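Local coordinates for protein Csc2 (Thermofilum pendens, PDB 4TXD) that probably binds CRISPR RNA as the Cas7-family subunit of a type I-D CRISPR complex, and carries a bound zinc ion, at residues E281-K286 / E309-L314; Y296-E301 / K315-K320; L189-K194 / E356-W361; A99-Q104 / T172-A177. One frame throughout, in Å; residues are numbered along the deposited sequence. Where two conformers were deposited one is given.

Contact 1: E281-K286 / E309-L314; sequences EILGVK and EVKKNL
Glu281 opens the strand side of this contact with a carboxylate that reaches across to the ammonium of Lys311, OE2 standing 3.8 Å from NZ. The two side chains cross at about a right angle. As an ion pair this is long, and it is modest beside what the carboxylate does with its other neighbours: OE1 is hydrogen-bonded to the hydroxyl of Tyr307, and OE2 forms a salt bridge to Arg279. Glu281 has two deposited conformers, so its link to Lys311 is best taken as one of its possible states. Two residues on, Leu283 supplies the apolar part. Its CG lies anti to the carbonyl carbon (chi1 -61°), and from there the two methyls divide the work. CD1 meets Leu314 CD2 at 3.9 Å, the leucines crossing nearly perpendicularly, while CD2 comes within 4.5 Å of Lys311 CG and so touches the aliphatic stem of the lysine. A classic beta bulge interrupts the strand at Leu283 and Gly284, whose backbones both bond to Val56 of strand 52-61. On the other side of the contact, helix 307-321 runs almost parallel to the strand, the segment axes 16° apart and 10.5 Å from each other at closest. Leu58 of strand 52-61 touches Leu283, Lys311 and Leu314, so this helix covers one face of the seven-stranded antiparallel sheet of the RRM-like fold. Chemically, the attachment combines a leucine pair with a stretched charge pair; the hydrophobic part is therefore likely to contribute more to the join, while the buried carboxylate is probably partly neutralised, mainly by Arg279.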
# COMPACT_ATOMS: atom_id res chain seq x y z
N GLU A 281 7.31 7.56 -7.32
CA GLU A 281 6.79 7.63 -8.68
C GLU A 281 6.36 6.27 -9.18
O GLU A 281 7.14 5.32 -9.13
CB GLU A 281 7.85 8.18 -9.64
CG GLU A 281 8.50 9.46 -9.21
CD GLU A 281 9.74 9.72 -10.02
OE1 GLU A 281 10.85 9.36 -9.56
OE2 GLU A 281 9.61 10.26 -11.14
N ILE A 282 5.13 6.17 -9.67
CA ILE A 282 4.67 4.94 -10.32
C ILE A 282 5.24 4.92 -11.74
O ILE A 282 5.10 5.90 -12.47
CB ILE A 282 3.12 4.84 -10.38
CG1 ILE A 282 2.48 5.19 -9.03
CG2 ILE A 282 2.68 3.47 -10.90
CD1 ILE A 282 2.79 4.20 -7.93
N LEU A 283 5.86 3.83 -12.13
CA LEU A 283 6.42 3.71 -13.45
C LEU A 283 5.61 2.88 -14.41
O LEU A 283 5.65 3.09 -15.59
CB LEU A 283 7.83 3.16 -13.40
CG LEU A 283 8.84 3.99 -12.64
CD1 LEU A 283 10.20 3.39 -12.81
CD2 LEU A 283 8.83 5.42 -13.09
N GLY A 284 4.90 1.90 -13.91
CA GLY A 284 4.21 1.00 -14.81
C GLY A 284 3.37 -0.06 -14.14
O GLY A 284 3.62 -0.43 -12.98
N VAL A 285 2.38 -0.56 -14.87
CA VAL A 285 1.55 -1.66 -14.40
C VAL A 285 1.45 -2.76 -15.44
O VAL A 285 1.66 -2.53 -16.63
CB VAL A 285 0.12 -1.20 -14.03
CG1 VAL A 285 0.15 -0.16 -12.92
CG2 VAL A 285 -0.59 -0.64 -15.27
N LYS A 286 1.14 -3.97 -14.99
CA LYS A 286 0.92 -5.09 -15.90
C LYS A 286 -0.02 -6.11 -15.26
O LYS A 286 0.19 -6.54 -14.12
CB LYS A 286 2.23 -5.77 -16.27
CG LYS A 286 2.07 -6.79 -17.39
CD LYS A 286 3.34 -7.59 -17.63
CE LYS A 286 3.13 -8.59 -18.75
NZ LYS A 286 4.37 -9.33 -19.07
N GLU A 309 19.83 7.18 -14.07
CA GLU A 309 20.18 6.01 -14.83
C GLU A 309 19.21 4.87 -14.54
O GLU A 309 18.77 4.17 -15.41
CB GLU A 309 21.60 5.59 -14.58
CG GLU A 309 22.05 4.46 -15.45
CD GLU A 309 23.54 4.20 -15.41
OE1 GLU A 309 24.25 4.95 -14.78
OE2 GLU A 309 23.97 3.23 -15.98
N VAL A 310 18.89 4.70 -13.28
CA VAL A 310 17.95 3.68 -12.89
C VAL A 310 16.60 3.88 -13.56
O VAL A 310 16.06 2.99 -14.08
CB VAL A 310 17.79 3.63 -11.36
CG1 VAL A 310 16.63 2.77 -10.94
CG2 VAL A 310 19.05 3.12 -10.73
N LYS A 311 16.09 5.09 -13.49
CA LYS A 311 14.79 5.37 -14.04
C LYS A 311 14.77 5.09 -15.55
O LYS A 311 13.89 4.45 -16.04
CB LYS A 311 14.36 6.79 -13.74
CG LYS A 311 12.90 6.99 -14.04
CD LYS A 311 12.44 8.40 -14.19
CE LYS A 311 13.15 9.40 -13.35
NZ LYS A 311 12.53 10.73 -13.48
N LYS A 312 15.79 5.55 -16.24
CA LYS A 312 15.91 5.26 -17.65
C LYS A 312 15.95 3.78 -17.92
O LYS A 312 15.20 3.30 -18.69
CB LYS A 312 17.11 5.97 -18.25
CG LYS A 312 17.51 5.47 -19.62
CD LYS A 312 18.84 6.04 -20.08
CE LYS A 312 18.85 6.25 -21.58
NZ LYS A 312 19.61 5.19 -22.30
N ASN A 313 16.84 3.06 -17.28
CA ASN A 313 16.98 1.64 -17.49
C ASN A 313 15.68 0.90 -17.22
O ASN A 313 15.32 0.00 -17.91
CB ASN A 313 18.03 1.03 -16.57
CG ASN A 313 19.43 1.47 -16.87
OD1 ASN A 313 20.34 1.18 -16.11
ND2 ASN A 313 19.62 2.16 -17.97
N LEU A 314 15.02 1.30 -16.16
CA LEU A 314 13.80 0.65 -15.72
C LEU A 314 12.65 0.84 -16.70
O LEU A 314 11.97 -0.07 -17.02
CB LEU A 314 13.42 1.20 -14.36
CG LEU A 314 12.87 0.24 -13.34
CD1 LEU A 314 13.47 -1.13 -13.41
CD2 LEU A 314 12.99 0.82 -11.95

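Contact 2: Y296-E301 / K315-K320; sequences YDLAAE and KERLEK
Arg317 leans from helix 307-321 across to Leu298 and Glu301 of helix 295-301; its CG meets the leucine, and most of the rest of its chain runs past the glutamate carboxylate. CB stays at the margin, with Glu301 OE1 at the limit of contact. One bond further, CG packs 4.0 Å from Leu298 CD2, an apolar touch. The chain then bends at chi2 (76°), which lays CD alongside the carboxylate, 3.5 Å from Glu301 OE1, and brings NE round to Glu301 OE2. That NE-OE2 hydrogen bond, 3.1 Å long with an N-H...O angle of 139°, carries the salt bridge. It reaches OE2 on its syn side but tilted out of the carboxylate plane, and with the two flat groups 64° apart it is a single-point grip rather than a paired, coplanar one. At the tip, NH2 stays 4.2 Å from the same OE2. With an alanine at Arg317 the Glu301 carboxylate would probably lose its charged mate, and Leu298 CD2 its contact with the arginine CG. The ion pair lies toward solvent, since Glu301 is exposed, whereas Leu298 is buried. Beneath it, Leu298 and Leu318 both rest on Val56 of strand 52-61, so the two consecutive helices sit side by side over the same part of the central sheet, and Ala299 and Tyr296 carry helix 295-301 on to Leu80 of strand 77-82.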
# COMPACT_ATOMS: atom_id res chain seq x y z
N TYR A 296 13.58 -7.20 -6.34
CA TYR A 296 14.93 -7.67 -6.22
C TYR A 296 15.66 -7.78 -7.56
O TYR A 296 16.72 -7.31 -7.70
CB TYR A 296 15.01 -9.02 -5.51
CG TYR A 296 16.42 -9.55 -5.45
CD1 TYR A 296 17.26 -9.21 -4.43
CD2 TYR A 296 16.91 -10.37 -6.43
CE1 TYR A 296 18.54 -9.66 -4.38
CE2 TYR A 296 18.20 -10.83 -6.38
CZ TYR A 296 19.01 -10.47 -5.35
OH TYR A 296 20.26 -10.93 -5.29
N ASP A 297 15.05 -8.45 -8.52
CA ASP A 297 15.68 -8.65 -9.80
C ASP A 297 15.94 -7.32 -10.49
O ASP A 297 16.94 -7.13 -11.09
CB ASP A 297 14.88 -9.60 -10.68
CG ASP A 297 14.87 -10.99 -10.15
OD1 ASP A 297 15.82 -11.39 -9.53
OD2 ASP A 297 13.91 -11.69 -10.37
N LEU A 298 15.00 -6.41 -10.38
CA LEU A 298 15.13 -5.12 -11.00
C LEU A 298 16.28 -4.33 -10.39
O LEU A 298 17.05 -3.74 -11.07
CB LEU A 298 13.83 -4.36 -10.93
CG LEU A 298 12.68 -4.93 -11.75
CD1 LEU A 298 11.39 -4.22 -11.46
CD2 LEU A 298 12.99 -4.85 -13.21
N ALA A 299 16.36 -4.36 -9.09
CA ALA A 299 17.42 -3.68 -8.40
C ALA A 299 18.77 -4.28 -8.73
O ALA A 299 19.70 -3.59 -8.94
CB ALA A 299 17.18 -3.69 -6.91
N ALA A 300 18.85 -5.59 -8.76
CA ALA A 300 20.08 -6.27 -9.07
C ALA A 300 20.59 -5.90 -10.45
O ALA A 300 21.75 -5.71 -10.64
CB ALA A 300 19.93 -7.76 -8.92
N GLU A 301 19.68 -5.77 -11.38
CA GLU A 301 19.94 -5.29 -12.72
C GLU A 301 20.53 -3.91 -12.75
O GLU A 301 21.10 -3.53 -13.71
CB GLU A 301 18.62 -5.14 -13.44
CG GLU A 301 18.24 -6.24 -14.35
CD GLU A 301 16.98 -5.87 -15.10
OE1 GLU A 301 17.03 -4.94 -15.88
OE2 GLU A 301 15.96 -6.50 -14.87
N LYS A 315 12.46 2.05 -17.17
CA LYS A 315 11.45 2.32 -18.15
C LYS A 315 11.63 1.46 -19.38
O LYS A 315 10.68 0.97 -19.90
CB LYS A 315 11.42 3.78 -18.51
CG LYS A 315 10.87 4.64 -17.41
CD LYS A 315 10.51 6.00 -17.91
CE LYS A 315 10.21 6.94 -16.77
NZ LYS A 315 9.96 8.34 -17.15
N GLU A 316 12.86 1.26 -19.82
CA GLU A 316 13.10 0.38 -20.95
C GLU A 316 12.79 -1.06 -20.60
O GLU A 316 12.19 -1.76 -21.37
CB GLU A 316 14.53 0.47 -21.44
CG GLU A 316 15.05 1.87 -21.66
CD GLU A 316 16.45 1.88 -22.23
OE1 GLU A 316 17.18 0.89 -22.09
OE2 GLU A 316 16.82 2.87 -22.82
N ARG A 317 13.23 -1.50 -19.44
CA ARG A 317 13.00 -2.86 -19.03
C ARG A 317 11.52 -3.17 -18.89
O ARG A 317 11.07 -4.22 -19.25
CB ARG A 317 13.73 -3.16 -17.74
CG ARG A 317 13.53 -4.54 -17.21
CD ARG A 317 14.33 -5.56 -17.97
NE ARG A 317 14.22 -6.86 -17.38
CZ ARG A 317 13.94 -7.97 -18.04
NH1 ARG A 317 13.74 -7.97 -19.35
NH2 ARG A 317 13.84 -9.11 -17.38
N LEU A 318 10.78 -2.23 -18.36
CA LEU A 318 9.38 -2.44 -18.15
C LEU A 318 8.67 -2.55 -19.50
O LEU A 318 7.80 -3.34 -19.65
CB LEU A 318 8.78 -1.34 -17.30
CG LEU A 318 9.25 -1.36 -15.84
CD1 LEU A 318 8.60 -0.28 -15.04
CD2 LEU A 318 9.02 -2.69 -15.19
N GLU A 319 9.10 -1.76 -20.45
CA GLU A 319 8.52 -1.85 -21.79
C GLU A 319 8.76 -3.22 -22.39
O GLU A 319 7.83 -3.86 -22.88
CB GLU A 319 9.09 -0.77 -22.71
CG GLU A 319 8.44 -0.76 -24.09
CD GLU A 319 9.07 0.26 -25.02
OE1 GLU A 319 9.71 -0.16 -26.00
OE2 GLU A 319 8.93 1.48 -24.76
N LYS A 320 10.00 -3.69 -22.32
CA LYS A 320 10.31 -5.03 -22.81
C LYS A 320 9.52 -6.12 -22.09
O LYS A 320 9.24 -7.17 -22.67
CB LYS A 320 11.81 -5.32 -22.69
CG LYS A 320 12.70 -4.37 -23.46
CD LYS A 320 14.08 -4.98 -23.69
CE LYS A 320 15.11 -3.92 -24.08
NZ LYS A 320 15.49 -3.06 -22.92

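Contact 3: L189-K194 / E356-W361; sequences LSIGIK and EKMVKW
Met358 lays its sulfur against the side chain of Ile193, SD lying 3.5 Å from CD1 and 3.7 Å from CG1, with the two chains crossing at about a right angle. The thioether is thus met by the outer half of the isoleucine. Ile191, two residues earlier, adds a looser touch, its CG2 standing 4.3 Å from the same SD, so one sulfur serves two strand residues. Met358 gets there with CG anti to its backbone N (chi1 168°), stretched straight from the helix as far as SD before the chain turns at chi3. No hydrogen bond crosses the contact, which is wholly apolar and buried. Leu178 of the partner strand touches both Ile193 and Met358, and Phe137 also touches Met358, so the methionine is a shared element of a small hydrophobic cluster. Ile191 and Ile193 belong to a two-stranded antiparallel sheet formed with strand 176-178. This sheet follows the zinc site: the side chain of Ile193 lies about 6 Å from that of Cys171, which with Cys146, Asp165 and Cys168 binds the zinc ion. The result is a small antiparallel sheet next to a Cys3Asp zinc site, consistent with a compact metal-bound subregion, packed here against helix 343-365.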
# COMPACT_ATOMS: atom_id res chain seq x y z
N LEU A 189 -16.26 -15.51 17.10
CA LEU A 189 -15.59 -15.62 15.81
C LEU A 189 -14.40 -14.67 15.66
O LEU A 189 -14.44 -13.55 16.18
CB LEU A 189 -16.57 -15.33 14.68
CG LEU A 189 -17.70 -16.34 14.44
CD1 LEU A 189 -18.60 -15.85 13.30
CD2 LEU A 189 -17.13 -17.74 14.14
N SER A 190 -13.37 -15.11 14.95
CA SER A 190 -12.27 -14.24 14.55
C SER A 190 -12.23 -14.19 13.04
O SER A 190 -12.00 -15.20 12.38
CB SER A 190 -10.93 -14.71 15.11
OG SER A 190 -10.96 -14.65 16.52
N ILE A 191 -12.46 -13.00 12.50
CA ILE A 191 -12.59 -12.84 11.07
C ILE A 191 -11.38 -12.07 10.55
O ILE A 191 -11.12 -10.94 10.99
CB ILE A 191 -13.90 -12.11 10.69
CG1 ILE A 191 -15.11 -12.84 11.29
CG2 ILE A 191 -14.02 -11.97 9.20
CD1 ILE A 191 -15.22 -14.31 10.88
N GLY A 192 -10.64 -12.67 9.63
CA GLY A 192 -9.43 -12.03 9.12
C GLY A 192 -9.61 -11.54 7.70
O GLY A 192 -10.09 -12.26 6.83
N ILE A 193 -9.24 -10.28 7.46
CA ILE A 193 -9.13 -9.77 6.11
C ILE A 193 -7.65 -9.68 5.77
O ILE A 193 -6.91 -8.96 6.44
CB ILE A 193 -9.75 -8.36 5.96
CG1 ILE A 193 -11.18 -8.33 6.50
CG2 ILE A 193 -9.70 -7.92 4.50
CD1 ILE A 193 -11.81 -6.95 6.43
N LYS A 194 -7.22 -10.42 4.75
CA LYS A 194 -5.83 -10.35 4.31
C LYS A 194 -5.66 -9.26 3.26
O LYS A 194 -6.57 -8.98 2.48
CB LYS A 194 -5.35 -11.68 3.75
CG LYS A 194 -5.07 -12.75 4.80
CD LYS A 194 -4.52 -14.02 4.17
CE LYS A 194 -3.04 -14.19 4.44
NZ LYS A 194 -2.77 -14.41 5.89
N GLU A 356 -20.05 -5.63 3.10
CA GLU A 356 -21.31 -6.44 2.95
C GLU A 356 -21.21 -8.00 2.49
O GLU A 356 -21.64 -8.90 3.14
CB GLU A 356 -22.25 -5.73 1.97
CG GLU A 356 -23.51 -6.52 1.64
CD GLU A 356 -24.15 -6.07 0.33
OE1 GLU A 356 -24.55 -4.89 0.24
OE2 GLU A 356 -24.23 -6.88 -0.61
N LYS A 357 -20.38 -8.15 1.49
CA LYS A 357 -20.05 -9.45 1.00
C LYS A 357 -19.27 -10.27 2.04
O LYS A 357 -19.45 -11.45 2.14
CB LYS A 357 -19.31 -9.38 -0.31
CG LYS A 357 -20.19 -9.32 -1.55
CD LYS A 357 -21.11 -8.14 -1.55
CE LYS A 357 -21.95 -8.05 -2.81
NZ LYS A 357 -22.70 -6.80 -2.79
N MET A 358 -18.44 -9.61 2.80
CA MET A 358 -17.69 -10.29 3.83
C MET A 358 -18.61 -10.81 4.91
O MET A 358 -18.55 -11.92 5.29
CB MET A 358 -16.66 -9.37 4.45
CG MET A 358 -16.03 -9.90 5.72
SD MET A 358 -14.85 -8.78 6.43
CE MET A 358 -15.89 -7.60 7.19
N VAL A 359 -19.46 -9.94 5.40
CA VAL A 359 -20.43 -10.30 6.41
C VAL A 359 -21.35 -11.43 5.94
O VAL A 359 -21.57 -12.36 6.64
CB VAL A 359 -21.23 -9.06 6.84
CG1 VAL A 359 -22.40 -9.45 7.70
CG2 VAL A 359 -20.34 -8.09 7.57
N LYS A 360 -21.84 -11.34 4.72
CA LYS A 360 -22.62 -12.41 4.15
C LYS A 360 -21.86 -13.73 4.09
O LYS A 360 -22.39 -14.75 4.40
CB LYS A 360 -23.12 -12.04 2.77
CG LYS A 360 -24.06 -13.06 2.18
CD LYS A 360 -24.34 -12.76 0.72
CE LYS A 360 -25.02 -13.90 -0.01
NZ LYS A 360 -26.30 -13.42 -0.59
N TRP A 361 -20.60 -13.66 3.70
CA TRP A 361 -19.76 -14.86 3.65
C TRP A 361 -19.62 -15.51 5.02
O TRP A 361 -19.70 -16.75 5.15
CB TRP A 361 -18.37 -14.52 3.09
CG TRP A 361 -17.41 -15.69 3.06
CD1 TRP A 361 -17.30 -16.64 2.08
CD2 TRP A 361 -16.41 -16.01 4.04
NE1 TRP A 361 -16.30 -17.55 2.41
CE2 TRP A 361 -15.74 -17.17 3.60
CE3 TRP A 361 -16.03 -15.42 5.26
CZ2 TRP A 361 -14.71 -17.77 4.34
CZ3 TRP A 361 -14.99 -16.01 5.99
CH2 TRP A 361 -14.34 -17.17 5.52

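Contact 4: A99-Q104 / T172-A177; sequences AVTRRQ and TIFGAA
The guanidinium of Arg102 carries Phe174 CB over one face, 3.5 Å above its centre, and meets the carbonyl group of Gly175 at its edge. The Phe174 ring is covered in turn: Arg102 CB stands over one face in a CH-pi contact, 4.1 Å from the centroid and 27° off the normal, and Ile173 CG2 lies over the opposite face. The contact lies beside the Cys3Asp zinc site, where a short helix gives way to a strand. Helix 169-174, starting between the zinc ligands Cys168 and Cys171, ends here, and Gly175, with positive phi, leads into strand 176-178. Arg102, from helix 94-115, bends at chi2 and again at chi3 (85°), turning its end nitrogens to a single acceptor: NH2 donates to Gly175 O over 2.9 Å, in the carbonyl plane, and NH1 to the same oxygen over 3.2 Å, from above that plane. His170 ND1 also accepts from NH2, tying the arginine to helix 169-174, between two of the zinc ligands. A leucine in place of Arg102 would probably leave the Gly175 carbonyl without its two donors and His170 ND1 without its bond. The preceding residue, Thr101, whose OG1 bonds to Leu97 O, sets CG2 3.8 Å from Phe174 CZ.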
# COMPACT_ATOMS: atom_id res chain seq x y z
N ALA A 99 2.61 -0.31 6.12
CA ALA A 99 2.27 0.62 7.18
C ALA A 99 2.16 2.03 6.62
O ALA A 99 1.18 2.73 6.89
CB ALA A 99 3.29 0.57 8.29
N VAL A 100 3.15 2.47 5.83
CA VAL A 100 3.15 3.87 5.41
C VAL A 100 2.09 4.09 4.34
O VAL A 100 1.48 5.18 4.28
CB VAL A 100 4.53 4.37 4.89
CG1 VAL A 100 5.59 4.30 6.00
CG2 VAL A 100 4.98 3.63 3.63
N THR A 101 1.85 3.09 3.50
CA THR A 101 0.90 3.27 2.40
C THR A 101 -0.52 3.28 2.96
O THR A 101 -1.37 4.08 2.54
CB THR A 101 1.03 2.17 1.33
OG1 THR A 101 2.36 2.17 0.80
CG2 THR A 101 0.04 2.40 0.19
N ARG A 102 -0.78 2.44 3.93
CA ARG A 102 -2.09 2.41 4.53
C ARG A 102 -2.34 3.63 5.39
O ARG A 102 -3.39 4.16 5.41
CB ARG A 102 -2.35 1.10 5.24
CG ARG A 102 -2.26 1.11 6.71
CD ARG A 102 -3.40 0.32 7.32
NE ARG A 102 -3.07 -1.07 7.38
CZ ARG A 102 -3.92 -2.09 7.36
NH1 ARG A 102 -3.43 -3.28 7.44
NH2 ARG A 102 -5.22 -1.93 7.22
N ARG A 103 -1.31 4.10 6.04
CA ARG A 103 -1.41 5.33 6.81
C ARG A 103 -1.70 6.53 5.89
O ARG A 103 -2.46 7.44 6.26
CB ARG A 103 -0.13 5.56 7.62
CG ARG A 103 -0.29 6.50 8.80
CD ARG A 103 0.03 7.92 8.41
NE ARG A 103 -0.38 8.88 9.42
CZ ARG A 103 -1.59 9.43 9.49
NH1 ARG A 103 -2.52 9.09 8.61
NH2 ARG A 103 -1.87 10.31 10.44
N GLN A 104 -1.11 6.53 4.70
CA GLN A 104 -1.38 7.58 3.73
C GLN A 104 -2.83 7.51 3.21
O GLN A 104 -3.52 8.53 3.12
CB GLN A 104 -0.39 7.50 2.56
CG GLN A 104 -0.64 8.50 1.41
CD GLN A 104 -0.56 9.97 1.84
OE1 GLN A 104 -0.13 10.31 2.95
NE2 GLN A 104 -0.97 10.86 0.94
N THR A 172 -10.39 -2.62 4.43
CA THR A 172 -10.78 -3.64 3.50
C THR A 172 -9.73 -3.95 2.47
O THR A 172 -9.63 -5.04 2.01
CB THR A 172 -12.13 -3.33 2.84
OG1 THR A 172 -12.02 -2.15 2.07
CG2 THR A 172 -13.18 -3.15 3.87
N ILE A 173 -8.93 -2.97 2.13
CA ILE A 173 -7.93 -3.18 1.10
C ILE A 173 -6.65 -3.79 1.69
O ILE A 173 -6.10 -4.75 1.14
CB ILE A 173 -7.58 -1.86 0.37
CG1 ILE A 173 -8.75 -1.42 -0.52
CG2 ILE A 173 -6.33 -2.03 -0.49
CD1 ILE A 173 -8.62 0.02 -1.02
N PHE A 174 -6.18 -3.22 2.79
CA PHE A 174 -4.90 -3.64 3.35
C PHE A 174 -5.04 -4.66 4.48
O PHE A 174 -4.04 -5.17 4.99
CB PHE A 174 -4.12 -2.41 3.84
CG PHE A 174 -3.74 -1.48 2.74
CD1 PHE A 174 -2.69 -1.81 1.88
CD2 PHE A 174 -4.43 -0.29 2.53
CE1 PHE A 174 -2.33 -0.95 0.83
CE2 PHE A 174 -4.08 0.58 1.49
CZ PHE A 174 -3.03 0.25 0.64
N GLY A 175 -6.28 -4.93 4.89
CA GLY A 175 -6.51 -5.99 5.86
C GLY A 175 -6.73 -5.60 7.30
O GLY A 175 -6.37 -4.50 7.74
N ALA A 176 -7.30 -6.53 8.06
CA ALA A 176 -7.63 -6.28 9.46
C ALA A 176 -7.98 -7.59 10.15
O ALA A 176 -8.45 -8.54 9.50
CB ALA A 176 -8.80 -5.29 9.59
N ALA A 177 -7.75 -7.64 11.45
CA ALA A 177 -8.17 -8.77 12.27
C ALA A 177 -9.43 -8.35 13.03
O ALA A 177 -9.36 -7.50 13.93
CB ALA A 177 -7.06 -9.20 13.22

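From the N terminus, contact 4 closes first, joining helix 94-115 to the end of helix 169-174 and the strand beyond it, and so holding the zinc region to the core. Contact 3 then opens at strand 191-193 and closes only at helix 343-365, spanning a loop of 161 residues that contains contacts 1 and 2. Those two cross: 281-286 and 296-301 come first, 309-314 and 315-320 after, all meeting on helix 307-321, where Leu314 CD1 packs 3.8 Å from Leu298 CD2. Contacts 3 and 4 are linked through the two-stranded antiparallel sheet, Ile193 N probably bonding to Ala176 O. Contacts 1 and 3 have centres about 36 Å apart.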